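Local coordinates for protein endonuclease IV (Thermus thermophilus, PDB 3AAM) that cleaves DNA at apurinic or apyrimidinic sites during base excision repair, leaving a 3'-hydroxyl and a 5'-terminal sugar phosphate, and also has 3'-5' exonuclease activity, at residues 17-22 against 31-36; 88-93 against 103-108; 92-97 against 134-139; 203-208 against 261-266. All coordinates share one frame; numbering follows the deposited sequence.

Contact 1. Residues 17-22 against 31-36; sequences AGAVEE and FQIFAK
A19 and V20 of helix 15-26 meet F31 and I33 of strand 31-34 in the helix-on-strand packing of a TIM barrel, where each outer helix lays one flank on the strands within. The short axes of 17-22 and 31-34 run nearly antiparallel, at 159°, with 9.4 Å between them at closest approach. F31 and I33 both direct their CB toward the helix, while Q32 between them turns away from it and bonds through NE2 to E248. The F31 ring and the V20 side chain meet at a slant, CG2 of V20 lying 4.0 Å from CZ of F31. With its CG wedged between the backbone N and the carbonyl carbon (chi1 71°), F31 carries its ring out from the strand to the helix. A19 touches the same ring at longer range and comes closer to I33. That isoleucine sends CG2 forward, which also sits at the edge of the F31 ring, in its plane, so that one methyl touches both the ring edge and the helix. V20 reaches a second neighbour as well, packing on F54 and L57 of helix 48-60. No hydrogen bond joins the segments, and the contact rests on buried apolar groups, the tightest pair being A19 CB and I33 CG2 at 3.6 Å.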
loop_
_atom_site.group_PDB
_atom_site.type_symbol
_atom_site.label_atom_id
_atom_site.label_comp_id
_atom_site.label_asym_id
_atom_site.label_seq_id
_atom_site.Cartn_x
_atom_site.Cartn_y
_atom_site.Cartn_z
ATOM N N ALA A 17 16.187 8.925 -4.427
ATOM C CA ALA A 17 17.389 8.228 -3.983
ATOM C C ALA A 17 17.517 8.362 -2.470
ATOM O O ALA A 17 18.026 7.466 -1.795
ATOM C CB ALA A 17 18.619 8.811 -4.671
ATOM N N GLY A 18 17.051 9.489 -1.940
ATOM C CA GLY A 18 17.122 9.715 -0.509
ATOM C C GLY A 18 16.343 8.678 0.282
ATOM O O GLY A 18 16.735 8.301 1.387
ATOM N N ALA A 19 15.234 8.215 -0.285
ATOM C CA ALA A 19 14.411 7.215 0.382
ATOM C C ALA A 19 15.159 5.892 0.486
ATOM O O ALA A 19 15.084 5.207 1.506
ATOM C CB ALA A 19 13.098 7.022 -0.376
ATOM N N VAL A 20 15.868 5.520 -0.577
ATOM C CA VAL A 20 16.629 4.278 -0.557
ATOM C C VAL A 20 17.673 4.364 0.557
ATOM O O VAL A 20 17.847 3.426 1.334
ATOM C CB VAL A 20 17.352 4.026 -1.903
ATOM C CG1 VAL A 20 18.111 2.705 -1.846
ATOM C CG2 VAL A 20 16.348 4.003 -3.044
ATOM N N GLU A 21 18.360 5.500 0.639
ATOM C CA GLU A 21 19.383 5.683 1.664
ATOM C C GLU A 21 18.814 5.620 3.072
ATOM O O GLU A 21 19.421 5.024 3.965
ATOM C CB GLU A 21 20.102 7.016 1.473
ATOM C CG GLU A 21 20.822 7.140 0.144
ATOM C CD GLU A 21 21.675 8.384 0.067
ATOM O OE1 GLU A 21 22.125 8.726 -1.047
ATOM O OE2 GLU A 21 21.904 9.013 1.123
ATOM N N GLU A 22 17.652 6.236 3.279
ATOM C CA GLU A 22 17.033 6.232 4.596
ATOM C C GLU A 22 16.583 4.828 4.992
ATOM O O GLU A 22 16.663 4.449 6.163
ATOM C CB GLU A 22 15.848 7.204 4.644
ATOM C CG GLU A 22 15.117 7.194 5.984
ATOM C CD GLU A 22 14.070 8.282 6.106
ATOM O OE1 GLU A 22 13.621 8.799 5.062
ATOM O OE2 GLU A 22 13.688 8.610 7.251
ATOM N N PHE A 31 10.246 -0.737 1.674
ATOM C CA PHE A 31 9.836 0.651 1.848
ATOM C C PHE A 31 8.815 1.098 0.813
ATOM O O PHE A 31 8.601 0.436 -0.206
ATOM C CB PHE A 31 11.054 1.598 1.866
ATOM C CG PHE A 31 11.729 1.773 0.535
ATOM C CD1 PHE A 31 11.354 2.804 -0.326
ATOM C CD2 PHE A 31 12.754 0.921 0.145
ATOM C CE1 PHE A 31 11.996 2.980 -1.558
ATOM C CE2 PHE A 31 13.398 1.088 -1.079
ATOM C CZ PHE A 31 13.019 2.118 -1.931
ATOM N N GLN A 32 8.174 2.222 1.102
ATOM C CA GLN A 32 7.147 2.781 0.239
ATOM C C GLN A 32 7.373 4.277 0.087
ATOM O O GLN A 32 7.832 4.933 1.012
ATOM C CB GLN A 32 5.775 2.510 0.865
ATOM C CG GLN A 32 4.595 3.118 0.136
ATOM C CD GLN A 32 3.274 2.689 0.740
ATOM O OE1 GLN A 32 2.810 1.572 0.515
ATOM N NE2 GLN A 32 2.671 3.571 1.532
ATOM N N ILE A 33 7.045 4.799 -1.090
ATOM C CA ILE A 33 7.186 6.218 -1.387
ATOM C C ILE A 33 6.053 6.657 -2.305
ATOM O O ILE A 33 5.293 5.827 -2.808
ATOM C CB ILE A 33 8.494 6.513 -2.148
ATOM C CG1 ILE A 33 8.550 5.662 -3.423
ATOM C CG2 ILE A 33 9.706 6.233 -1.267
ATOM C CD1 ILE A 33 9.674 6.052 -4.380
ATOM N N PHE A 34 5.936 7.967 -2.497
ATOM C CA PHE A 34 4.953 8.522 -3.421
ATOM C C PHE A 34 5.796 8.789 -4.663
ATOM O O PHE A 34 7.025 8.778 -4.583
ATOM C CB PHE A 34 4.387 9.856 -2.921
ATOM C CG PHE A 34 3.429 9.734 -1.771
ATOM C CD1 PHE A 34 2.298 8.931 -1.867
ATOM C CD2 PHE A 34 3.639 10.461 -0.602
ATOM C CE1 PHE A 34 1.386 8.853 -0.813
ATOM C CE2 PHE A 34 2.732 10.390 0.460
ATOM C CZ PHE A 34 1.605 9.584 0.352
ATOM N N ALA A 35 5.148 9.021 -5.802
ATOM C CA ALA A 35 5.869 9.321 -7.038
ATOM C C ALA A 35 5.896 10.833 -7.259
ATOM O O ALA A 35 6.548 11.331 -8.179
ATOM C CB ALA A 35 5.206 8.620 -8.219
ATOM N N LYS A 36 5.168 11.546 -6.406
ATOM C CA LYS A 36 5.094 13.004 -6.427
ATOM C C LYS A 36 4.321 13.432 -5.187
ATOM O O LYS A 36 3.707 12.597 -4.522
ATOM C CB LYS A 36 4.390 13.520 -7.690
ATOM C CG LYS A 36 2.901 13.225 -7.784
ATOM C CD LYS A 36 2.637 11.913 -8.480
ATOM C CE LYS A 36 1.185 11.809 -8.923
ATOM N NZ LYS A 36 0.980 10.623 -9.799
#

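Contact 2. Residues 88-93 against 103-108; sequences ASLADD and EYVVVH
L90 lays its CD1 methyl over two valines of strand 104-107, meeting V105 and V107 at once. This is the helix-to-strand half of a right-handed beta-alpha-beta unit, strand 66-69, helix 82-100, strand 104-107, the repeating element of the TIM barrel. The helix runs back against the strand at 154°, with the segment axes 9.7 Å apart at their closest. L90 starts off roughly along the interface rather than into it, but its CG is anti to the backbone N (chi1 -177°), and the end of the side chain turns CD1 to the strand, where it touches both valines. L90 CD1 lies 4.0 Å from V105 CG1, and the two side chains run alongside in opposite senses. The same leucine stands roughly perpendicular to V107, with L90 CD1 4.1 Å from V107 CB, the valine's branch point.

One turn on, D93 contributes its aliphatic and backbone parts: its CB rests on V105 CG1, and the carbonyl oxygen, D93 O, is 3.9 Å from V105 CG2. The two methyls of V105 thus divide the work, CG1 touching both helix residues and CG2 facing the backbone. The carboxylate of D93 turns to another partner. A buried charge is met here by a lysine from the loop after strand 31-34: D93 OD1 forms a salt bridge with K36 NZ, which also pairs with D92 OD2.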
loop_
_atom_site.group_PDB
_atom_site.type_symbol
_atom_site.label_atom_id
_atom_site.label_comp_id
_atom_site.label_asym_id
_atom_site.label_seq_id
_atom_site.Cartn_x
_atom_site.Cartn_y
_atom_site.Cartn_z
ATOM N N ALA A 88 -5.252 9.609 -15.121
ATOM C CA ALA A 88 -3.982 10.129 -15.615
ATOM C C ALA A 88 -2.924 10.159 -14.513
ATOM O O ALA A 88 -1.753 9.874 -14.762
ATOM C CB ALA A 88 -4.181 11.531 -16.191
ATOM N N SER A 89 -3.328 10.509 -13.297
ATOM C CA SER A 89 -2.376 10.565 -12.192
ATOM C C SER A 89 -1.860 9.171 -11.848
ATOM O O SER A 89 -0.666 8.990 -11.590
ATOM C CB SER A 89 -3.024 11.201 -10.959
ATOM O OG SER A 89 -2.116 11.243 -9.871
ATOM N N LEU A 90 -2.757 8.187 -11.848
ATOM C CA LEU A 90 -2.364 6.818 -11.537
ATOM C C LEU A 90 -1.464 6.269 -12.640
ATOM O O LEU A 90 -0.547 5.497 -12.369
ATOM C CB LEU A 90 -3.595 5.922 -11.353
ATOM C CG LEU A 90 -3.317 4.463 -10.960
ATOM C CD1 LEU A 90 -2.498 4.399 -9.673
ATOM C CD2 LEU A 90 -4.636 3.726 -10.781
ATOM N N ALA A 91 -1.721 6.673 -13.883
ATOM C CA ALA A 91 -0.901 6.220 -15.001
ATOM C C ALA A 91 0.513 6.750 -14.790
ATOM O O ALA A 91 1.492 6.061 -15.075
ATOM C CB ALA A 91 -1.465 6.736 -16.316
ATOM N N ASP A 92 0.612 7.976 -14.284
ATOM C CA ASP A 92 1.913 8.580 -14.015
ATOM C C ASP A 92 2.642 7.761 -12.956
ATOM O O ASP A 92 3.833 7.489 -13.092
ATOM C CB ASP A 92 1.749 10.028 -13.539
ATOM C CG ASP A 92 3.039 10.611 -12.978
ATOM O OD1 ASP A 92 4.008 10.790 -13.746
ATOM O OD2 ASP A 92 3.078 10.892 -11.761
ATOM N N ASP A 93 1.930 7.368 -11.901
ATOM C CA ASP A 93 2.540 6.563 -10.844
ATOM C C ASP A 93 3.111 5.275 -11.425
ATOM O O ASP A 93 4.214 4.865 -11.083
ATOM C CB ASP A 93 1.525 6.187 -9.757
ATOM C CG ASP A 93 1.064 7.375 -8.932
ATOM O OD1 ASP A 93 1.878 8.287 -8.676
ATOM O OD2 ASP A 93 -0.119 7.382 -8.521
ATOM N N GLU A 103 8.386 -2.615 -8.249
ATOM C CA GLU A 103 7.446 -3.655 -8.651
ATOM C C GLU A 103 5.969 -3.436 -8.354
ATOM O O GLU A 103 5.123 -4.028 -9.023
ATOM C CB GLU A 103 7.874 -5.002 -8.060
ATOM C CG GLU A 103 7.094 -6.190 -8.618
ATOM C CD GLU A 103 7.606 -7.522 -8.107
ATOM O OE1 GLU A 103 8.801 -7.822 -8.314
ATOM O OE2 GLU A 103 6.813 -8.272 -7.501
ATOM N N TYR A 104 5.645 -2.588 -7.382
ATOM C CA TYR A 104 4.242 -2.368 -7.033
ATOM C C TYR A 104 3.796 -0.920 -6.886
ATOM O O TYR A 104 4.548 -0.067 -6.421
ATOM C CB TYR A 104 3.906 -3.081 -5.715
ATOM C CG TYR A 104 4.091 -4.578 -5.742
ATOM C CD1 TYR A 104 3.279 -5.382 -6.536
ATOM C CD2 TYR A 104 5.095 -5.187 -4.991
ATOM C CE1 TYR A 104 3.463 -6.764 -6.587
ATOM C CE2 TYR A 104 5.288 -6.566 -5.035
ATOM C CZ TYR A 104 4.469 -7.346 -5.836
ATOM O OH TYR A 104 4.662 -8.707 -5.902
ATOM N N VAL A 105 2.554 -0.670 -7.286
ATOM C CA VAL A 105 1.913 0.635 -7.143
ATOM C C VAL A 105 0.596 0.297 -6.450
ATOM O O VAL A 105 -0.129 -0.590 -6.896
ATOM C CB VAL A 105 1.612 1.306 -8.507
ATOM C CG1 VAL A 105 0.726 2.533 -8.303
ATOM C CG2 VAL A 105 2.909 1.709 -9.179
ATOM N N VAL A 106 0.294 0.982 -5.352
ATOM C CA VAL A 106 -0.935 0.714 -4.613
ATOM C C VAL A 106 -1.833 1.945 -4.584
ATOM O O VAL A 106 -1.358 3.071 -4.424
ATOM C CB VAL A 106 -0.606 0.241 -3.167
ATOM C CG1 VAL A 106 0.187 1.308 -2.430
ATOM C CG2 VAL A 106 -1.882 -0.100 -2.423
ATOM N N VAL A 107 -3.134 1.722 -4.739
ATOM C CA VAL A 107 -4.101 2.808 -4.770
ATOM C C VAL A 107 -5.375 2.418 -4.046
ATOM O O VAL A 107 -5.721 1.240 -3.996
ATOM C CB VAL A 107 -4.461 3.156 -6.240
ATOM C CG1 VAL A 107 -5.067 1.943 -6.924
ATOM C CG2 VAL A 107 -5.422 4.338 -6.289
ATOM N N HIS A 108 -6.065 3.392 -3.460
ATOM C CA HIS A 108 -7.327 3.062 -2.820
ATOM C C HIS A 108 -8.346 3.061 -3.966
ATOM O O HIS A 108 -8.185 3.786 -4.947
ATOM C CB HIS A 108 -7.680 4.059 -1.693
ATOM C CG HIS A 108 -7.785 5.491 -2.121
ATOM N ND1 HIS A 108 -8.063 6.505 -1.227
ATOM C CD2 HIS A 108 -7.654 6.085 -3.331
ATOM C CE1 HIS A 108 -8.099 7.660 -1.869
ATOM N NE2 HIS A 108 -7.856 7.432 -3.147
#

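Contact 3. Residues 92-97 against 134-139; sequences DDLEKA and PVLLVE
P134, which stands just ahead of strand 135-139 behind a cis peptide bond, touches L94 and A97 on helix 82-100 and begins a contact between a helix of the TIM barrel and the second strand it covers. Its ring directs CG at the helix. P134 CG lies 3.7 Å from L94 O and 4.0 Å from A97 CB, with ring CB close to that alanine too, so the proline fits against the L94 carbonyl and the small side chain of A97. L94 crosses the proline at a slant and brings its CD2 to P134 CG at 4.1 Å. V135 follows with its side chain turned from the helix, toward Y104 and Q165 of the flanking strands. L136 then runs along the interface and offers its CB to L94, L136 CB lying 4.3 Å from L94 CD2. L94 reaches both P134 and L136 because its CG sits beside the backbone N (chi1 -68°) and CD2 extends past P134 to the strand proper. L125 of helix 114-128 touches L94 and L136 alike and closes this apolar layer from the neighbouring helix. Beyond L136 the strand no longer touches this helix segment. The helix keeps its polar flank apart from this interface: there K96 NZ bonds D92 OD1 at 2.8 Å on the syn side of the carboxylate.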
loop_
_atom_site.group_PDB
_atom_site.type_symbol
_atom_site.label_atom_id
_atom_site.label_comp_id
_atom_site.label_asym_id
_atom_site.label_seq_id
_atom_site.Cartn_x
_atom_site.Cartn_y
_atom_site.Cartn_z
ATOM N N ASP A 92 0.612 7.976 -14.284
ATOM C CA ASP A 92 1.913 8.580 -14.015
ATOM C C ASP A 92 2.642 7.761 -12.956
ATOM O O ASP A 92 3.833 7.489 -13.092
ATOM C CB ASP A 92 1.749 10.028 -13.539
ATOM C CG ASP A 92 3.039 10.611 -12.978
ATOM O OD1 ASP A 92 4.008 10.790 -13.746
ATOM O OD2 ASP A 92 3.078 10.892 -11.761
ATOM N N ASP A 93 1.930 7.368 -11.901
ATOM C CA ASP A 93 2.540 6.563 -10.844
ATOM C C ASP A 93 3.111 5.275 -11.425
ATOM O O ASP A 93 4.214 4.865 -11.083
ATOM C CB ASP A 93 1.525 6.187 -9.757
ATOM C CG ASP A 93 1.064 7.375 -8.932
ATOM O OD1 ASP A 93 1.878 8.287 -8.676
ATOM O OD2 ASP A 93 -0.119 7.382 -8.521
ATOM N N LEU A 94 2.347 4.633 -12.304
ATOM C CA LEU A 94 2.780 3.380 -12.916
ATOM C C LEU A 94 3.989 3.565 -13.830
ATOM O O LEU A 94 4.896 2.736 -13.841
ATOM C CB LEU A 94 1.619 2.762 -13.694
ATOM C CG LEU A 94 0.454 2.265 -12.836
ATOM C CD1 LEU A 94 -0.779 2.039 -13.694
ATOM C CD2 LEU A 94 0.860 0.984 -12.126
ATOM N N GLU A 95 3.985 4.650 -14.599
ATOM C CA GLU A 95 5.079 4.956 -15.512
ATOM C C GLU A 95 6.358 5.246 -14.726
ATOM O O GLU A 95 7.442 4.783 -15.092
ATOM C CB GLU A 95 4.702 6.154 -16.390
ATOM C CG GLU A 95 3.636 5.829 -17.434
ATOM C CD GLU A 95 2.848 7.048 -17.881
ATOM O OE1 GLU A 95 3.322 8.183 -17.670
ATOM O OE2 GLU A 95 1.751 6.867 -18.457
ATOM N N LYS A 96 6.224 6.004 -13.640
ATOM C CA LYS A 96 7.369 6.340 -12.805
ATOM C C LYS A 96 7.894 5.066 -12.142
ATOM O O LYS A 96 9.103 4.849 -12.063
ATOM C CB LYS A 96 6.967 7.384 -11.752
ATOM C CG LYS A 96 6.615 8.762 -12.335
ATOM C CD LYS A 96 7.865 9.514 -12.772
ATOM C CE LYS A 96 7.559 10.668 -13.734
ATOM N NZ LYS A 96 6.639 11.707 -13.189
ATOM N N ALA A 97 6.983 4.215 -11.680
ATOM C CA ALA A 97 7.383 2.965 -11.047
ATOM C C ALA A 97 8.161 2.095 -12.037
ATOM O O ALA A 97 9.166 1.477 -11.681
ATOM C CB ALA A 97 6.154 2.213 -10.540
ATOM N N PRO A 134 5.161 -2.734 -13.718
ATOM C CA PRO A 134 4.795 -3.007 -12.326
ATOM C C PRO A 134 3.383 -3.555 -12.184
ATOM O O PRO A 134 2.598 -3.545 -13.130
ATOM C CB PRO A 134 4.946 -1.644 -11.666
ATOM C CG PRO A 134 4.490 -0.725 -12.742
ATOM C CD PRO A 134 5.183 -1.281 -13.971
ATOM N N VAL A 135 3.069 -4.033 -10.985
ATOM C CA VAL A 135 1.751 -4.574 -10.694
ATOM C C VAL A 135 0.947 -3.558 -9.885
ATOM O O VAL A 135 1.438 -3.018 -8.896
ATOM C CB VAL A 135 1.856 -5.877 -9.875
ATOM C CG1 VAL A 135 0.461 -6.390 -9.528
ATOM C CG2 VAL A 135 2.635 -6.927 -10.666
ATOM N N LEU A 136 -0.283 -3.298 -10.313
ATOM C CA LEU A 136 -1.157 -2.363 -9.612
ATOM C C LEU A 136 -1.940 -3.116 -8.542
ATOM O O LEU A 136 -2.552 -4.148 -8.819
ATOM C CB LEU A 136 -2.122 -1.695 -10.597
ATOM C CG LEU A 136 -3.149 -0.709 -10.028
ATOM C CD1 LEU A 136 -2.459 0.456 -9.328
ATOM C CD2 LEU A 136 -4.015 -0.190 -11.173
ATOM N N LEU A 137 -1.907 -2.590 -7.321
ATOM C CA LEU A 137 -2.590 -3.192 -6.187
ATOM C C LEU A 137 -3.737 -2.309 -5.731
ATOM O O LEU A 137 -3.584 -1.093 -5.630
ATOM C CB LEU A 137 -1.618 -3.362 -5.017
ATOM C CG LEU A 137 -0.340 -4.153 -5.272
ATOM C CD1 LEU A 137 0.490 -4.222 -3.999
ATOM C CD2 LEU A 137 -0.707 -5.547 -5.757
ATOM N N VAL A 138 -4.888 -2.917 -5.465
ATOM C CA VAL A 138 -6.040 -2.164 -4.981
ATOM C C VAL A 138 -6.213 -2.525 -3.512
ATOM O O VAL A 138 -6.142 -3.698 -3.145
ATOM C CB VAL A 138 -7.334 -2.510 -5.761
ATOM C CG1 VAL A 138 -7.212 -2.025 -7.197
ATOM C CG2 VAL A 138 -7.592 -4.006 -5.728
ATOM N N GLU A 139 -6.423 -1.516 -2.674
ATOM C CA GLU A 139 -6.579 -1.744 -1.241
ATOM C C GLU A 139 -8.030 -1.940 -0.846
ATOM O O GLU A 139 -8.936 -1.426 -1.497
ATOM C CB GLU A 139 -6.057 -0.543 -0.438
ATOM C CG GLU A 139 -4.894 0.212 -1.058
ATOM C CD GLU A 139 -4.534 1.486 -0.291
ATOM O OE1 GLU A 139 -5.453 2.191 0.191
ATOM O OE2 GLU A 139 -3.328 1.792 -0.185
#

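Contact 4. Residues 203-208 against 261-266; sequences VHLNDS and RVFRAW
The rings of F263 and W266, one turn apart on helix 253-267, receive a single leucine of the barrel strand, L205, in another helix-on-strand contact of the TIM barrel. The indole of W266 has V262 CG1 over one face, 3.3 Å above its plane and shifted toward the rim, and L205 CD2 at its edge, close to the ring plane. F263 is approached by that same methyl obliquely. Outside the two segments, the phenyl also meets the rings of Y4 and F235, which set it in an aromatic cluster.

L205 points its CB toward the helix, and CD2 is the one atom that bridges the rings. L205 CD2 lies 3.9 Å from F263 CE1, the two side chains overlapping head to tail, whereas its approach to W266 is slanted. F263 sets out along the interface, and its ring swings back to the leucine through an unusual chi1 of -95°. The backbones stay well apart, the nearest CA pair, L205 and F263, being 10.4 Å from each other, so long side chains span the distance.

L205 is the centre of an inverse gamma turn, at the break in strand 202-208. Just beyond it the chain is tied down by polar bonds: S208 N donates to D207 OD1 at 2.6 Å, and the D207 carboxylate also accepts from the backbone N of I227 and G228. On the indole itself, the atom that L205 CD2 meets is W266 CZ3, at 4.2 Å.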
loop_
_atom_site.group_PDB
_atom_site.type_symbol
_atom_site.label_atom_id
_atom_site.label_comp_id
_atom_site.label_asym_id
_atom_site.label_seq_id
_atom_site.Cartn_x
_atom_site.Cartn_y
_atom_site.Cartn_z
ATOM N N VAL A 203 1.007 -5.802 2.456
ATOM C CA VAL A 203 0.066 -5.564 3.534
ATOM C C VAL A 203 0.368 -4.217 4.180
ATOM O O VAL A 203 1.519 -3.936 4.526
ATOM C CB VAL A 203 0.179 -6.646 4.643
ATOM C CG1 VAL A 203 -0.737 -6.282 5.813
ATOM C CG2 VAL A 203 -0.177 -8.021 4.088
ATOM N N HIS A 204 -0.647 -3.366 4.300
ATOM C CA HIS A 204 -0.469 -2.094 4.998
ATOM C C HIS A 204 -0.910 -2.470 6.410
ATOM O O HIS A 204 -2.107 -2.513 6.714
ATOM C CB HIS A 204 -1.373 -0.997 4.420
ATOM C CG HIS A 204 -0.867 -0.398 3.144
ATOM N ND1 HIS A 204 0.469 -0.385 2.799
ATOM C CD2 HIS A 204 -1.518 0.250 2.148
ATOM C CE1 HIS A 204 0.617 0.245 1.645
ATOM N NE2 HIS A 204 -0.573 0.641 1.230
ATOM N N LEU A 205 0.075 -2.777 7.252
ATOM C CA LEU A 205 -0.148 -3.225 8.619
ATOM C C LEU A 205 -0.389 -2.078 9.590
ATOM O O LEU A 205 0.354 -1.886 10.551
ATOM C CB LEU A 205 1.050 -4.066 9.078
ATOM C CG LEU A 205 0.835 -5.013 10.261
ATOM C CD1 LEU A 205 -0.071 -6.171 9.841
ATOM C CD2 LEU A 205 2.176 -5.544 10.734
ATOM N N ASN A 206 -1.442 -1.322 9.321
ATOM C CA ASN A 206 -1.821 -0.184 10.145
ATOM C C ASN A 206 -2.708 -0.583 11.318
ATOM O O ASN A 206 -3.604 -1.411 11.161
ATOM C CB ASN A 206 -2.592 0.830 9.294
ATOM C CG ASN A 206 -1.748 1.424 8.190
ATOM O OD1 ASN A 206 -2.171 1.495 7.033
ATOM N ND2 ASN A 206 -0.554 1.860 8.540
ATOM N N ASP A 207 -2.461 -0.015 12.494
ATOM C CA ASP A 207 -3.347 -0.305 13.606
ATOM C C ASP A 207 -4.460 0.720 13.395
ATOM O O ASP A 207 -4.350 1.582 12.520
ATOM C CB ASP A 207 -2.677 -0.112 14.965
ATOM C CG ASP A 207 -3.417 -0.843 16.081
ATOM O OD1 ASP A 207 -4.658 -0.983 15.981
ATOM O OD2 ASP A 207 -2.768 -1.272 17.062
ATOM N N SER A 208 -5.514 0.643 14.192
ATOM C CA SER A 208 -6.660 1.525 14.016
ATOM C C SER A 208 -7.098 2.307 15.245
ATOM O O SER A 208 -7.157 1.768 16.346
ATOM C CB SER A 208 -7.834 0.679 13.507
ATOM O OG SER A 208 -9.055 1.395 13.473
ATOM N N ARG A 261 11.119 -1.189 16.965
ATOM C CA ARG A 261 11.310 -2.084 18.096
ATOM C C ARG A 261 10.189 -3.124 18.143
ATOM O O ARG A 261 10.431 -4.285 18.465
ATOM C CB ARG A 261 11.391 -1.276 19.398
ATOM C CG ARG A 261 12.786 -0.674 19.628
ATOM C CD ARG A 261 12.749 0.509 20.581
ATOM N NE ARG A 261 12.136 0.164 21.860
ATOM C CZ ARG A 261 12.773 -0.403 22.879
ATOM N NH1 ARG A 261 14.063 -0.699 22.788
ATOM N NH2 ARG A 261 12.114 -0.679 23.994
ATOM N N VAL A 262 8.970 -2.723 17.797
ATOM C CA VAL A 262 7.862 -3.674 17.796
ATOM C C VAL A 262 7.994 -4.657 16.617
ATOM O O VAL A 262 7.847 -5.863 16.795
ATOM C CB VAL A 262 6.506 -2.941 17.746
ATOM C CG1 VAL A 262 5.366 -3.957 17.700
ATOM C CG2 VAL A 262 6.361 -2.055 18.984
ATOM N N PHE A 263 8.287 -4.147 15.422
ATOM C CA PHE A 263 8.452 -5.005 14.247
ATOM C C PHE A 263 9.519 -6.054 14.513
ATOM O O PHE A 263 9.330 -7.234 14.249
ATOM C CB PHE A 263 8.904 -4.197 13.021
ATOM C CG PHE A 263 7.788 -3.757 12.116
ATOM C CD1 PHE A 263 6.864 -4.673 11.621
ATOM C CD2 PHE A 263 7.699 -2.428 11.709
ATOM C CE1 PHE A 263 5.868 -4.264 10.725
ATOM C CE2 PHE A 263 6.709 -2.008 10.816
ATOM C CZ PHE A 263 5.796 -2.925 10.324
ATOM N N ARG A 264 10.651 -5.606 15.039
ATOM C CA ARG A 264 11.762 -6.500 15.303
ATOM C C ARG A 264 11.502 -7.498 16.419
ATOM O O ARG A 264 11.977 -8.631 16.357
ATOM C CB ARG A 264 13.023 -5.670 15.552
ATOM C CG ARG A 264 13.531 -5.087 14.244
ATOM C CD ARG A 264 14.393 -3.851 14.393
ATOM N NE ARG A 264 14.758 -3.364 13.066
ATOM C CZ ARG A 264 15.404 -2.231 12.821
ATOM N NH1 ARG A 264 15.769 -1.436 13.820
ATOM N NH2 ARG A 264 15.691 -1.901 11.567
ATOM N N ALA A 265 10.739 -7.094 17.428
ATOM C CA ALA A 265 10.420 -8.004 18.520
ATOM C C ALA A 265 9.543 -9.109 17.945
ATOM O O ALA A 265 9.724 -10.291 18.244
ATOM C CB ALA A 265 9.683 -7.265 19.623
ATOM N N TRP A 266 8.592 -8.717 17.106
ATOM C CA TRP A 266 7.703 -9.685 16.487
ATOM C C TRP A 266 8.463 -10.622 15.567
ATOM O O TRP A 266 8.245 -11.826 15.586
ATOM C CB TRP A 266 6.602 -8.978 15.691
ATOM C CG TRP A 266 5.600 -8.279 16.541
ATOM C CD1 TRP A 266 5.466 -8.367 17.898
ATOM C CD2 TRP A 266 4.571 -7.391 16.093
ATOM N NE1 TRP A 266 4.419 -7.587 18.322
ATOM C CE2 TRP A 266 3.851 -6.978 17.234
ATOM C CE3 TRP A 266 4.186 -6.903 14.837
ATOM C CZ2 TRP A 266 2.766 -6.098 17.158
ATOM C CZ3 TRP A 266 3.106 -6.025 14.763
ATOM C CH2 TRP A 266 2.412 -5.633 15.917
#

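The four contacts show how one barrel is clad by helices at several points. Contacts 2 and 3 have centres about 3 Å apart and share helix 82-100, which bridges the neighbouring strands 104-107 and 135-139; V105 O and L137 N, 2.7 Å apart, probably hydrogen bond between those strands. Contact 1 joins them through K36, whose NZ is 2.7 Å from D93 OD1 and 2.9 Å from D92 OD2. Contact 4 lies across the chain's centre from contacts 2 and 3, about 24 Å between centres. The manganese held by H172, D217 and H219 is about 12 Å from the side chains of both V107 and L205, so neither contact 2 nor contact 4 touches the metal site, though both pack within about 12 Å of it.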